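ESSC (Geobacillus thermodenitrificans, PDB 5FWH) probably acts in the bacterial type VII secretion apparatus as an FtsK/SpoIIIE-type ATPase, represented here by its N-terminal forkhead-associated region. Local coordinates at residues Q3-Y8 / V160-Y165; Q93-Y98 / A177-E182; I116-A121 / P164-V169. One frame throughout, in Å; residues are numbered along the deposited sequence.

Contact 1 of 3, residues Q3-Y8 / V160-Y165; sequences QLWVLY and VLLCPY
Trp5, on a strand of the first of two β-sandwiches, meets the β-hairpin turn that joins strands 161-163 and 166-170 of the second, so this contact forms part of the interface between the two sandwiches of the forkhead-associated region. The indole lies beneath the turn, and the backbone of Pro164 and Tyr165 covers one of its faces. Pro164 CA stands 4.1 Å from the centroid of the six-membered ring of Trp5, only 17° off the ring normal, a CH-π contact. The next peptide continues over the same face towards the rim, bringing Tyr165 N to 3.3 Å from Trp5 CZ2. Beyond it the tyrosine ring, led by its CD1 side, presents its edge to the five-membered ring of Trp5. The two ring centroids are 6.0 Å apart and the planes meet at 67°, an edge-to-face pair. At the far rim of the indole, near its plane, Leu162 CB touches Trp5 CZ3 at 4.0 Å. Leu7, two residues on and pointing to the same side of its strand, crosses the proline obliquely and sets CD2 4.0 Å from Pro164 CG.

The backbone torsions of Pro164 and Tyr165 are those of a type II turn, which turns the two residues so that CA and the following N both look onto the indole. On the other side of the interface, the indole leaves the strand with CG anti to the carbonyl carbon (chi1 -49°). Backbone bonds from Trp5 to Ala87 hold that strand in its sheet, and Leu14 packs against the indole. Nearby, Gln3 NE2 reaches Gln167 OE1 in a hydrogen bond between the sandwiches. Across the contact itself no hydrogen bond forms, and Trp5 NE1 is buried without a partner in the model.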
ATOM      1  N   GLN A   3      -8.721   4.202  -0.309  1.00 49.11           N
ATOM      2  CA  GLN A   3      -7.803   4.065  -1.383  1.00 50.05           C
ATOM      3  C   GLN A   3      -7.892   2.681  -2.005  1.00 47.19           C
ATOM      4  O   GLN A   3      -8.170   1.690  -1.317  1.00 43.23           O
ATOM      5  CB  GLN A   3      -6.407   4.364  -0.903  1.00 49.95           C
ATOM      6  CG  GLN A   3      -6.281   5.827  -0.473  1.00 53.01           C
ATOM      7  CD  GLN A   3      -4.882   6.225  -0.018  1.00 53.89           C
ATOM      8  OE1 GLN A   3      -4.349   7.281  -0.431  1.00 60.74           O
ATOM      9  NE2 GLN A   3      -4.306   5.442   0.869  1.00 52.02           N
ATOM     10  N   LEU A   4      -7.706   2.658  -3.316  1.00 47.24           N
ATOM     11  CA  LEU A   4      -7.420   1.376  -3.981  1.00 51.35           C
ATOM     12  C   LEU A   4      -6.010   1.320  -4.415  1.00 47.06           C
ATOM     13  O   LEU A   4      -5.386   2.290  -4.885  1.00 44.74           O
ATOM     14  CB  LEU A   4      -8.309   1.013  -5.182  1.00 56.04           C
ATOM     15  CG  LEU A   4      -8.822   1.994  -6.218  1.00 62.19           C
ATOM     16  CD1 LEU A   4      -9.455   1.188  -7.328  1.00 63.55           C
ATOM     17  CD2 LEU A   4      -9.842   2.935  -5.613  1.00 65.69           C
ATOM     18  N   TRP A   5      -5.572   0.104  -4.364  1.00 46.52           N
ATOM     19  CA  TRP A   5      -4.261  -0.267  -4.789  1.00 47.48           C
ATOM     20  C   TRP A   5      -4.473  -1.035  -6.024  1.00 44.09           C
ATOM     21  O   TRP A   5      -5.252  -1.993  -6.021  1.00 41.07           O
ATOM     22  CB  TRP A   5      -3.680  -1.142  -3.748  1.00 50.67           C
ATOM     23  CG  TRP A   5      -3.843  -0.563  -2.413  1.00 52.69           C
ATOM     24  CD1 TRP A   5      -5.026  -0.256  -1.730  1.00 54.82           C
ATOM     25  CD2 TRP A   5      -2.817  -0.310  -1.544  1.00 52.62           C
ATOM     26  NE1 TRP A   5      -4.754   0.168  -0.503  1.00 53.09           N
ATOM     27  CE2 TRP A   5      -3.389   0.211  -0.369  1.00 55.70           C
ATOM     28  CE3 TRP A   5      -1.445  -0.418  -1.645  1.00 53.07           C
ATOM     29  CZ2 TRP A   5      -2.637   0.622   0.681  1.00 53.66           C
ATOM     30  CZ3 TRP A   5      -0.725  -0.018  -0.612  1.00 54.58           C
ATOM     31  CH2 TRP A   5      -1.318   0.485   0.553  1.00 56.78           C
ATOM     32  N   VAL A   6      -3.738  -0.653  -7.031  1.00 41.20           N
ATOM     33  CA  VAL A   6      -3.701  -1.347  -8.308  1.00 41.25           C
ATOM     34  C   VAL A   6      -2.250  -1.910  -8.551  1.00 37.91           C
ATOM     35  O   VAL A   6      -1.292  -1.197  -8.728  1.00 35.16           O
ATOM     36  CB  VAL A   6      -4.137  -0.391  -9.394  1.00 44.14           C
ATOM     37  CG1 VAL A   6      -4.096  -1.060 -10.784  1.00 48.04           C
ATOM     38  CG2 VAL A   6      -5.520   0.146  -9.035  1.00 45.54           C
ATOM     39  N   LEU A   7      -2.171  -3.214  -8.487  1.00 36.89           N
ATOM     40  CA  LEU A   7      -0.976  -3.961  -8.614  1.00 41.87           C
ATOM     41  C   LEU A   7      -0.989  -4.718  -9.942  1.00 41.25           C
ATOM     42  O   LEU A   7      -1.948  -5.368 -10.267  1.00 37.58           O
ATOM     43  CB  LEU A   7      -0.838  -4.977  -7.476  1.00 43.56           C
ATOM     44  CG  LEU A   7      -0.778  -4.313  -6.077  1.00 44.72           C
ATOM     45  CD1 LEU A   7      -2.180  -4.258  -5.439  1.00 46.45           C
ATOM     46  CD2 LEU A   7       0.168  -5.098  -5.161  1.00 46.93           C
ATOM     47  N   TYR A   8       0.139  -4.609 -10.635  1.00 43.01           N
ATOM     48  CA  TYR A   8       0.365  -5.275 -11.929  1.00 47.03           C
ATOM     49  C   TYR A   8       1.875  -5.225 -12.226  1.00 49.40           C
ATOM     50  O   TYR A   8       2.585  -4.302 -11.724  1.00 46.12           O
ATOM     51  CB  TYR A   8      -0.419  -4.550 -13.015  1.00 47.17           C
ATOM     52  CG  TYR A   8      -0.047  -3.098 -13.126  1.00 47.76           C
ATOM     53  CD1 TYR A   8      -0.551  -2.164 -12.229  1.00 47.72           C
ATOM     54  CD2 TYR A   8       0.797  -2.645 -14.129  1.00 51.24           C
ATOM     55  CE1 TYR A   8      -0.240  -0.857 -12.325  1.00 46.77           C
ATOM     56  CE2 TYR A   8       1.147  -1.319 -14.210  1.00 51.76           C
ATOM     57  CZ  TYR A   8       0.605  -0.432 -13.307  1.00 51.39           C
ATOM     58  OH  TYR A   8       0.928   0.889 -13.363  1.00 52.52           O
ATOM     59  N   VAL A 160       8.182   6.809  -0.189  1.00 44.53           N
ATOM     60  CA  VAL A 160       6.978   6.114   0.336  1.00 43.71           C
ATOM     61  C   VAL A 160       7.159   4.625   0.132  1.00 39.83           C
ATOM     62  O   VAL A 160       7.413   4.159  -0.987  1.00 42.36           O
ATOM     63  CB  VAL A 160       5.723   6.582  -0.377  1.00 47.80           C
ATOM     64  CG1 VAL A 160       4.495   5.850   0.162  1.00 49.54           C
ATOM     65  CG2 VAL A 160       5.572   8.119  -0.155  1.00 49.45           C
ATOM     66  N   LEU A 161       7.056   3.871   1.200  1.00 36.04           N
ATOM     67  CA  LEU A 161       7.006   2.425   1.096  1.00 36.50           C
ATOM     68  C   LEU A 161       5.568   1.979   1.168  1.00 36.63           C
ATOM     69  O   LEU A 161       4.893   2.382   2.123  1.00 34.55           O
ATOM     70  CB  LEU A 161       7.832   1.819   2.211  1.00 36.14           C
ATOM     71  CG  LEU A 161       9.319   1.952   1.987  1.00 39.11           C
ATOM     72  CD1 LEU A 161      10.027   1.579   3.293  1.00 39.93           C
ATOM     73  CD2 LEU A 161       9.845   1.104   0.829  1.00 38.03           C
ATOM     74  N   LEU A 162       5.132   1.128   0.216  1.00 35.93           N
ATOM     75  CA  LEU A 162       3.761   0.606   0.171  1.00 39.61           C
ATOM     76  C   LEU A 162       3.759  -0.890   0.086  1.00 40.13           C
ATOM     77  O   LEU A 162       4.520  -1.455  -0.685  1.00 33.65           O
ATOM     78  CB  LEU A 162       3.067   0.993  -1.105  1.00 45.01           C
ATOM     79  CG  LEU A 162       2.787   2.422  -1.453  1.00 47.53           C
ATOM     80  CD1 LEU A 162       1.980   2.468  -2.739  1.00 50.05           C
ATOM     81  CD2 LEU A 162       2.053   3.103  -0.369  1.00 48.84           C
ATOM     82  N   CYS A 163       2.877  -1.532   0.840  1.00 39.54           N
ATOM     83  CA  CYS A 163       2.382  -2.870   0.484  1.00 46.38           C
ATOM     84  C   CYS A 163       0.817  -2.830   0.588  1.00 47.63           C
ATOM     85  O   CYS A 163       0.300  -1.961   1.237  1.00 45.99           O
ATOM     86  CB  CYS A 163       2.955  -3.875   1.493  1.00 47.37           C
ATOM     87  SG  CYS A 163       2.731  -3.287   3.168  1.00 64.08           S
ATOM     88  N   PRO A 164       0.081  -3.799   0.028  1.00 49.51           N
ATOM     89  CA  PRO A 164      -1.379  -3.829   0.307  1.00 53.29           C
ATOM     90  C   PRO A 164      -1.775  -3.528   1.725  1.00 50.77           C
ATOM     91  O   PRO A 164      -1.344  -4.171   2.722  1.00 48.30           O
ATOM     92  CB  PRO A 164      -1.796  -5.233  -0.125  1.00 53.43           C
ATOM     93  CG  PRO A 164      -0.958  -5.368  -1.341  1.00 53.59           C
ATOM     94  CD  PRO A 164       0.410  -4.816  -0.978  1.00 51.49           C
ATOM     95  N   TYR A 165      -2.559  -2.456   1.759  1.00 52.98           N
ATOM     96  CA  TYR A 165      -3.200  -1.853   2.948  1.00 47.19           C
ATOM     97  C   TYR A 165      -2.319  -1.008   3.879  1.00 44.51           C
ATOM     98  O   TYR A 165      -2.818  -0.487   4.839  1.00 38.70           O
ATOM     99  CB  TYR A 165      -4.022  -2.880   3.720  1.00 50.97           C
ATOM    100  CG  TYR A 165      -4.754  -3.887   2.887  1.00 50.64           C
ATOM    101  CD1 TYR A 165      -5.708  -3.497   2.012  1.00 53.61           C
ATOM    102  CD2 TYR A 165      -4.437  -5.241   2.964  1.00 53.43           C
ATOM    103  CE1 TYR A 165      -6.358  -4.419   1.222  1.00 56.04           C
ATOM    104  CE2 TYR A 165      -5.078  -6.179   2.186  1.00 54.07           C
ATOM    105  CZ  TYR A 165      -6.036  -5.755   1.311  1.00 55.95           C
ATOM    106  OH  TYR A 165      -6.668  -6.637   0.506  1.00 60.40           O
TER

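Contact 2 of 3, residues Q93-Y98 / A177-E182; sequences QRKYVY and AVTSSE
Four backbone hydrogen bonds join strands 94-98 and 177-180, antiparallel with their short axes at 159°. Arg94 and Ser180 form one hydrogen-bonded pair and Tyr96 and Val178 the next. The straightest bond runs from Tyr96 N to Val178 O, 3.1 Å at 174°, while Val178 N returns one to Tyr96 O at 3.0 Å, nearly along the C=O axis. Arg94 N reaches Ser180 O at 3.0 Å from above the carbonyl plane. At the non-hydrogen-bonded positions between, Thr179 CA gives a CH···O contact of 3.3 Å to Arg94 O.

Side chains add van der Waals contacts on both faces. On the face of Lys95, Val97, Ala177 and Thr179, the lysine chain crosses the threonine, its CG methylene resting 3.4 Å from Thr179 OG1, and Val97 CG2 packs on Ala177 CB. On the other face Val178 CG2 meets the edge of the Tyr98 ring at CE2, 3.9 Å away, and Val178 O lies in the plane of the Tyr96 ring. The Tyr96 hydroxyl is held by Glu183 OE1 and Val184 N. Gln93 CG lies 4.2 Å from Ser181 CB, and a water makes weak bonds to Gln93 NE2 and Thr179 O.

Past the strand end Ser180 OG donates to Glu182 O on a lone pair, and Glu182 OE2 forms a salt bridge to Arg72. The whole is a regular antiparallel β-pair within one sheet of an FHA-type β-sandwich.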
ATOM      1  N   GLN A  93      -8.970   5.000   7.621  1.00 57.26           N
ATOM      2  CA  GLN A  93      -7.556   4.712   7.760  1.00 58.79           C
ATOM      3  C   GLN A  93      -6.973   5.606   8.797  1.00 59.13           C
ATOM      4  O   GLN A  93      -7.348   6.789   8.830  1.00 57.53           O
ATOM      5  CB  GLN A  93      -6.864   4.948   6.401  1.00 59.55           C
ATOM      6  CG  GLN A  93      -7.068   3.800   5.400  1.00 58.67           C
ATOM      7  CD  GLN A  93      -6.085   3.887   4.230  1.00 63.68           C
ATOM      8  OE1 GLN A  93      -6.243   4.736   3.350  1.00 67.54           O
ATOM      9  NE2 GLN A  93      -5.054   3.023   4.221  1.00 62.85           N
ATOM     10  N   ARG A  94      -6.069   5.041   9.626  1.00 60.68           N
ATOM     11  CA  ARG A  94      -5.366   5.772  10.696  1.00 63.72           C
ATOM     12  C   ARG A  94      -3.829   5.775  10.672  1.00 61.08           C
ATOM     13  O   ARG A  94      -3.181   4.849  10.119  1.00 51.51           O
ATOM     14  CB  ARG A  94      -5.844   5.312  12.070  1.00 72.10           C
ATOM     15  CG  ARG A  94      -5.722   3.819  12.363  1.00 75.45           C
ATOM     16  CD  ARG A  94      -6.393   3.507  13.712  1.00 83.31           C
ATOM     17  NE  ARG A  94      -7.612   4.304  13.962  1.00 86.53           N
ATOM     18  CZ  ARG A  94      -8.889   3.894  13.877  1.00 88.69           C
ATOM     19  NH1 ARG A  94      -9.228   2.639  13.577  1.00 89.35           N
ATOM     20  NH2 ARG A  94      -9.857   4.775  14.100  1.00 90.44           N
ATOM     21  N   LYS A  95      -3.292   6.795  11.362  1.00 59.30           N
ATOM     22  CA  LYS A  95      -1.930   7.277  11.224  1.00 60.37           C
ATOM     23  C   LYS A  95      -1.242   7.328  12.576  1.00 58.25           C
ATOM     24  O   LYS A  95      -1.687   8.022  13.506  1.00 60.14           O
ATOM     25  CB  LYS A  95      -1.929   8.663  10.557  1.00 67.99           C
ATOM     26  CG  LYS A  95      -0.604   8.992   9.871  1.00 73.99           C
ATOM     27  CD  LYS A  95      -0.633  10.237   8.999  1.00 77.72           C
ATOM     28  CE  LYS A  95      -0.490  11.490   9.834  1.00 81.45           C
ATOM     29  NZ  LYS A  95       0.815  11.574  10.546  1.00 83.35           N
ATOM     30  N   TYR A  96      -0.148   6.582  12.679  1.00 49.12           N
ATOM     31  CA  TYR A  96       0.628   6.469  13.869  1.00 46.89           C
ATOM     32  C   TYR A  96       1.947   7.091  13.553  1.00 46.01           C
ATOM     33  O   TYR A  96       2.437   6.882  12.463  1.00 42.86           O
ATOM     34  CB  TYR A  96       0.905   4.998  14.126  1.00 49.34           C
ATOM     35  CG  TYR A  96      -0.282   4.188  14.403  1.00 51.21           C
ATOM     36  CD1 TYR A  96      -1.011   3.653  13.382  1.00 51.74           C
ATOM     37  CD2 TYR A  96      -0.682   3.963  15.727  1.00 55.29           C
ATOM     38  CE1 TYR A  96      -2.131   2.932  13.642  1.00 55.90           C
ATOM     39  CE2 TYR A  96      -1.789   3.229  15.998  1.00 58.78           C
ATOM     40  CZ  TYR A  96      -2.509   2.718  14.954  1.00 57.82           C
ATOM     41  OH  TYR A  96      -3.613   1.983  15.223  1.00 61.44           O
ATOM     42  N   VAL A  97       2.573   7.745  14.498  1.00 46.63           N
ATOM     43  CA  VAL A  97       3.912   8.274  14.258  1.00 46.88           C
ATOM     44  C   VAL A  97       4.758   7.800  15.376  1.00 45.55           C
ATOM     45  O   VAL A  97       4.398   7.925  16.501  1.00 48.92           O
ATOM     46  CB  VAL A  97       3.973   9.810  14.136  1.00 49.35           C
ATOM     47  CG1 VAL A  97       5.404  10.280  13.850  1.00 49.29           C
ATOM     48  CG2 VAL A  97       3.048  10.246  13.015  1.00 50.47           C
ATOM     49  N   TYR A  98       5.873   7.188  15.032  1.00 44.88           N
ATOM     50  CA  TYR A  98       6.820   6.686  16.003  1.00 45.04           C
ATOM     51  C   TYR A  98       8.110   7.451  15.967  1.00 47.96           C
ATOM     52  O   TYR A  98       8.634   7.768  14.869  1.00 47.07           O
ATOM     53  CB  TYR A  98       7.131   5.198  15.730  1.00 43.54           C
ATOM     54  CG  TYR A  98       5.842   4.364  15.733  1.00 43.91           C
ATOM     55  CD1 TYR A  98       5.143   4.076  16.936  1.00 46.30           C
ATOM     56  CD2 TYR A  98       5.287   3.946  14.546  1.00 43.47           C
ATOM     57  CE1 TYR A  98       3.962   3.336  16.924  1.00 46.15           C
ATOM     58  CE2 TYR A  98       4.125   3.191  14.534  1.00 46.06           C
ATOM     59  CZ  TYR A  98       3.460   2.924  15.729  1.00 46.91           C
ATOM     60  OH  TYR A  98       2.315   2.177  15.611  1.00 51.99           O
ATOM     61  N   ALA A 177       6.126   7.440  10.054  1.00 38.94           N
ATOM     62  CA  ALA A 177       4.693   7.442  10.045  1.00 40.10           C
ATOM     63  C   ALA A 177       4.238   6.239   9.297  1.00 38.08           C
ATOM     64  O   ALA A 177       4.796   5.879   8.242  1.00 38.43           O
ATOM     65  CB  ALA A 177       4.117   8.693   9.446  1.00 42.64           C
ATOM     66  N   VAL A 178       3.304   5.559   9.913  1.00 35.40           N
ATOM     67  CA  VAL A 178       2.685   4.367   9.377  1.00 36.82           C
ATOM     68  C   VAL A 178       1.196   4.537   9.184  1.00 37.73           C
ATOM     69  O   VAL A 178       0.555   4.912  10.132  1.00 42.29           O
ATOM     70  CB  VAL A 178       2.904   3.210  10.353  1.00 36.94           C
ATOM     71  CG1 VAL A 178       2.260   1.926   9.799  1.00 35.47           C
ATOM     72  CG2 VAL A 178       4.390   3.101  10.601  1.00 37.58           C
ATOM     73  N   THR A 179       0.635   4.313   7.989  1.00 37.81           N
ATOM     74  CA  THR A 179      -0.821   4.473   7.817  1.00 43.05           C
ATOM     75  C   THR A 179      -1.361   3.135   7.412  1.00 42.32           C
ATOM     76  O   THR A 179      -0.716   2.429   6.652  1.00 41.17           O
ATOM     77  CB  THR A 179      -1.181   5.558   6.808  1.00 45.48           C
ATOM     78  OG1 THR A 179      -0.557   6.745   7.272  1.00 50.62           O
ATOM     79  CG2 THR A 179      -2.691   5.793   6.744  1.00 48.99           C
ATOM     80  N   SER A 180      -2.530   2.813   7.937  1.00 40.83           N
ATOM     81  CA  SER A 180      -3.043   1.471   7.895  1.00 42.46           C
ATOM     82  C   SER A 180      -4.526   1.513   8.069  1.00 46.48           C
ATOM     83  O   SER A 180      -5.038   2.293   8.843  1.00 47.64           O
ATOM     84  CB  SER A 180      -2.514   0.674   9.066  1.00 42.56           C
ATOM     85  OG  SER A 180      -2.948  -0.655   8.992  1.00 42.61           O
ATOM     86  N   SER A 181      -5.198   0.590   7.418  1.00 50.89           N
ATOM     87  CA  SER A 181      -6.608   0.358   7.671  1.00 55.94           C
ATOM     88  C   SER A 181      -6.871  -0.418   8.945  1.00 58.20           C
ATOM     89  O   SER A 181      -7.992  -0.463   9.341  1.00 59.57           O
ATOM     90  CB  SER A 181      -7.319  -0.287   6.459  1.00 56.68           C
ATOM     91  OG  SER A 181      -6.411  -0.957   5.591  1.00 60.58           O
ATOM     92  N   GLU A 182      -5.874  -1.002   9.597  1.00 58.83           N
ATOM     93  CA  GLU A 182      -6.093  -1.632  10.909  1.00 63.76           C
ATOM     94  C   GLU A 182      -5.257  -0.901  11.925  1.00 63.61           C
ATOM     95  O   GLU A 182      -4.307  -0.205  11.533  1.00 57.09           O
ATOM     96  CB  GLU A 182      -5.641  -3.074  10.904  1.00 69.19           C
ATOM     97  CG  GLU A 182      -5.782  -3.778   9.575  1.00 74.34           C
ATOM     98  CD  GLU A 182      -5.603  -5.290   9.677  1.00 80.85           C
ATOM     99  OE1 GLU A 182      -5.201  -5.793  10.758  1.00 83.60           O
ATOM    100  OE2 GLU A 182      -5.874  -5.989   8.666  1.00 87.88           O
TER
HETATM  101  O   HOH W   1      -2.542   3.237   3.937  1.00 40.41           O

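Contact 3 of 3, residues I116-A121 / P164-V169; sequences IETTNA and PYMQFV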
ATOM      1  N   ILE A 116       7.197  -3.641  14.421  1.00 44.43           N
ATOM      2  CA  ILE A 116       5.863  -3.377  13.918  1.00 43.41           C
ATOM      3  C   ILE A 116       5.324  -4.691  13.443  1.00 45.62           C
ATOM      4  O   ILE A 116       5.893  -5.280  12.541  1.00 42.03           O
ATOM      5  CB  ILE A 116       5.831  -2.377  12.756  1.00 41.52           C
ATOM      6  CG1 ILE A 116       6.454  -1.025  13.184  1.00 39.92           C
ATOM      7  CG2 ILE A 116       4.400  -2.185  12.246  1.00 41.38           C
ATOM      8  CD1 ILE A 116       6.476  -0.040  12.032  1.00 38.31           C
ATOM      9  N   GLU A 117       4.194  -5.105  14.029  1.00 51.81           N
ATOM     10  CA  GLU A 117       3.601  -6.431  13.739  1.00 59.05           C
ATOM     11  C   GLU A 117       2.504  -6.372  12.691  1.00 61.77           C
ATOM     12  O   GLU A 117       1.515  -5.627  12.845  1.00 63.77           O
ATOM     13  CB  GLU A 117       3.062  -7.084  14.998  1.00 62.46           C
ATOM     14  CG  GLU A 117       4.161  -7.707  15.858  1.00 66.32           C
ATOM     15  CD  GLU A 117       3.609  -8.431  17.085  1.00 74.04           C
ATOM     16  OE1 GLU A 117       3.373  -7.736  18.109  1.00 70.90           O
ATOM     17  OE2 GLU A 117       3.434  -9.693  17.018  1.00 75.82           O
ATOM     18  N   THR A 118       2.677  -7.179  11.642  1.00 59.42           N
ATOM     19  CA  THR A 118       1.751  -7.214  10.538  1.00 60.20           C
ATOM     20  C   THR A 118       1.907  -8.524   9.759  1.00 61.66           C
ATOM     21  O   THR A 118       3.016  -9.059   9.604  1.00 61.39           O
ATOM     22  CB  THR A 118       1.942  -6.004   9.579  1.00 59.81           C
ATOM     23  OG1 THR A 118       1.261  -6.225   8.346  1.00 61.46           O
ATOM     24  CG2 THR A 118       3.456  -5.727   9.244  1.00 59.17           C
ATOM     25  N   THR A 119       0.774  -9.007   9.268  1.00 60.87           N
ATOM     26  CA  THR A 119       0.739 -10.100   8.320  1.00 65.25           C
ATOM     27  C   THR A 119       0.745  -9.543   6.903  1.00 65.11           C
ATOM     28  O   THR A 119       0.605 -10.302   5.983  1.00 62.25           O
ATOM     29  CB  THR A 119      -0.534 -10.961   8.495  1.00 70.23           C
ATOM     30  OG1 THR A 119      -1.690 -10.238   8.044  1.00 73.38           O
ATOM     31  CG2 THR A 119      -0.726 -11.367   9.936  1.00 71.58           C
ATOM     32  N   ASN A 120       0.898  -8.219   6.730  1.00 65.46           N
ATOM     33  CA  ASN A 120       0.865  -7.567   5.391  1.00 66.81           C
ATOM     34  C   ASN A 120       2.193  -7.326   4.677  1.00 62.58           C
ATOM     35  O   ASN A 120       2.183  -7.074   3.476  1.00 63.08           O
ATOM     36  CB  ASN A 120       0.180  -6.179   5.461  1.00 68.55           C
ATOM     37  CG  ASN A 120      -1.154  -6.211   6.157  1.00 71.28           C
ATOM     38  OD1 ASN A 120      -1.451  -5.336   6.976  1.00 73.40           O
ATOM     39  ND2 ASN A 120      -1.960  -7.235   5.865  1.00 72.49           N
ATOM     40  N   ALA A 121       3.305  -7.363   5.409  1.00 57.13           N
ATOM     41  CA  ALA A 121       4.601  -6.922   4.905  1.00 54.83           C
ATOM     42  C   ALA A 121       5.667  -7.648   5.661  1.00 55.33           C
ATOM     43  O   ALA A 121       5.456  -8.019   6.772  1.00 56.63           O
ATOM     44  CB  ALA A 121       4.760  -5.419   5.169  1.00 53.62           C
ATOM     45  N   PRO A 164       0.081  -3.799   0.028  1.00 49.51           N
ATOM     46  CA  PRO A 164      -1.379  -3.829   0.307  1.00 53.29           C
ATOM     47  C   PRO A 164      -1.775  -3.528   1.725  1.00 50.77           C
ATOM     48  O   PRO A 164      -1.344  -4.171   2.722  1.00 48.30           O
ATOM     49  CB  PRO A 164      -1.796  -5.233  -0.125  1.00 53.43           C
ATOM     50  CG  PRO A 164      -0.958  -5.368  -1.341  1.00 53.59           C
ATOM     51  CD  PRO A 164       0.410  -4.816  -0.978  1.00 51.49           C
ATOM     52  N   TYR A 165      -2.559  -2.456   1.759  1.00 52.98           N
ATOM     53  CA  TYR A 165      -3.200  -1.853   2.948  1.00 47.19           C
ATOM     54  C   TYR A 165      -2.319  -1.008   3.879  1.00 44.51           C
ATOM     55  O   TYR A 165      -2.818  -0.487   4.839  1.00 38.70           O
ATOM     56  CB  TYR A 165      -4.022  -2.880   3.720  1.00 50.97           C
ATOM     57  CG  TYR A 165      -4.754  -3.887   2.887  1.00 50.64           C
ATOM     58  CD1 TYR A 165      -5.708  -3.497   2.012  1.00 53.61           C
ATOM     59  CD2 TYR A 165      -4.437  -5.241   2.964  1.00 53.43           C
ATOM     60  CE1 TYR A 165      -6.358  -4.419   1.222  1.00 56.04           C
ATOM     61  CE2 TYR A 165      -5.078  -6.179   2.186  1.00 54.07           C
ATOM     62  CZ  TYR A 165      -6.036  -5.755   1.311  1.00 55.95           C
ATOM     63  OH  TYR A 165      -6.668  -6.637   0.506  1.00 60.40           O
HETATM   64  N   MSE A 166      -1.029  -0.824   3.631  1.00 42.00           N
HETATM   65  CA  MSE A 166      -0.226  -0.002   4.570  1.00 42.41           C
HETATM   66  C   MSE A 166       0.712   0.998   3.874  1.00 39.17           C
HETATM   67  O   MSE A 166       1.095   0.764   2.769  1.00 39.77           O
HETATM   68  CB  MSE A 166       0.525  -1.043   5.392  1.00 45.81           C
HETATM   69  CG  MSE A 166      -0.280  -1.825   6.501  1.00 49.92           C
HETATM   70 SE   MSE A 166       1.130  -2.720   7.573  1.00 65.46          SE
HETATM   71  CE  MSE A 166       1.242  -1.383   8.999  1.00 54.72           C
ATOM     72  N   GLN A 167       1.102   2.081   4.529  1.00 39.29           N
ATOM     73  CA  GLN A 167       2.163   2.985   4.042  1.00 40.46           C
ATOM     74  C   GLN A 167       3.072   3.398   5.139  1.00 37.82           C
ATOM     75  O   GLN A 167       2.610   3.595   6.266  1.00 35.53           O
ATOM     76  CB  GLN A 167       1.584   4.254   3.546  1.00 45.95           C
ATOM     77  CG  GLN A 167       0.643   4.074   2.415  1.00 49.88           C
ATOM     78  CD  GLN A 167      -0.173   5.332   2.270  1.00 55.30           C
ATOM     79  OE1 GLN A 167      -1.428   5.304   2.375  1.00 54.46           O
ATOM     80  NE2 GLN A 167       0.553   6.475   2.111  1.00 54.85           N
ATOM     81  N   PHE A 168       4.371   3.503   4.815  1.00 34.33           N
ATOM     82  CA  PHE A 168       5.440   3.875   5.742  1.00 34.92           C
ATOM     83  C   PHE A 168       6.186   5.039   5.154  1.00 38.06           C
ATOM     84  O   PHE A 168       6.606   4.956   3.990  1.00 36.06           O
ATOM     85  CB  PHE A 168       6.429   2.750   5.942  1.00 35.87           C
ATOM     86  CG  PHE A 168       5.796   1.442   6.375  1.00 35.03           C
ATOM     87  CD1 PHE A 168       5.203   0.619   5.445  1.00 37.63           C
ATOM     88  CD2 PHE A 168       5.858   1.039   7.678  1.00 35.43           C
ATOM     89  CE1 PHE A 168       4.647  -0.602   5.795  1.00 37.65           C
ATOM     90  CE2 PHE A 168       5.243  -0.137   8.075  1.00 36.62           C
ATOM     91  CZ  PHE A 168       4.651  -0.955   7.118  1.00 37.61           C
ATOM     92  N   VAL A 169       6.295   6.139   5.907  1.00 39.16           N
ATOM     93  CA  VAL A 169       6.998   7.363   5.422  1.00 41.92           C
ATOM     94  C   VAL A 169       7.842   7.917   6.547  1.00 42.94           C
ATOM     95  O   VAL A 169       7.328   8.135   7.633  1.00 45.16           O
ATOM     96  CB  VAL A 169       6.051   8.476   4.942  1.00 45.63           C
ATOM     97  CG1 VAL A 169       6.827   9.532   4.172  1.00 45.95           C
ATOM     98  CG2 VAL A 169       4.976   7.914   4.020  1.00 49.35           C
TER
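Apolar and soft contacts bridge the two sheets of the second sandwich here, the segment at strand 116-117 facing strand 166-169 with no hydrogen bond between them. Ile116 and Phe168 meet tip to tip: Ile116 CD1 comes to the edge of the phenyl ring, 4.1 Å from Phe168 CE2. Phe123 pairs edge-to-face with that ring, and Val178 packs against both Ile116 and Phe168.

Met166, present as selenomethionine, points toward residues 118-120 with its chain bent at the last torsion (chi3 97°). Its SE lies 3.6 Å from Thr118 OG1, the two side chains being tip to tip, and 3.7 Å from Asn120 OD1, whose side chain crosses it at about a right angle. Nearer the hairpin turn, Asn120 CB packs against Pro164 O at 3.7 Å.

The polar geometry is local to residues 118-120. Thr118 OG1, anti to the backbone N (chi1 166°), accepts a 2.6 Å bond from Asn120 N, an ST turn. This bond fixes the threonine hydroxyl where SE meets it. With no hydrogen bond across it, the join probably rests on shape and dispersion, with the threonine oxygen at the selenium held by the ST turn.

Overall arrangement
Contacts 1 and 3 meet on the hairpin of strands 161-163 and 166-170, where they share Pro164 and Tyr165, with centres about 10 Å apart. Contact 3 lies about 9 Å from contact 2, centre to centre, and contacts 1 and 2 are about 14 Å apart. Strands 161-163, 166-170, 175-180 and 94-99, the last two forming contact 2, are successive neighbours in one antiparallel sheet. Contact 3 links 166-170 to the opposing sheet. In sequence, contact 3 nests inside the loop closed by contact 2, whereas contacts 1 and 2 interleave. Contact 1 brings the N-terminal strand 3-8 against a hairpin more than 150 residues later and thereby joins the two sandwiches.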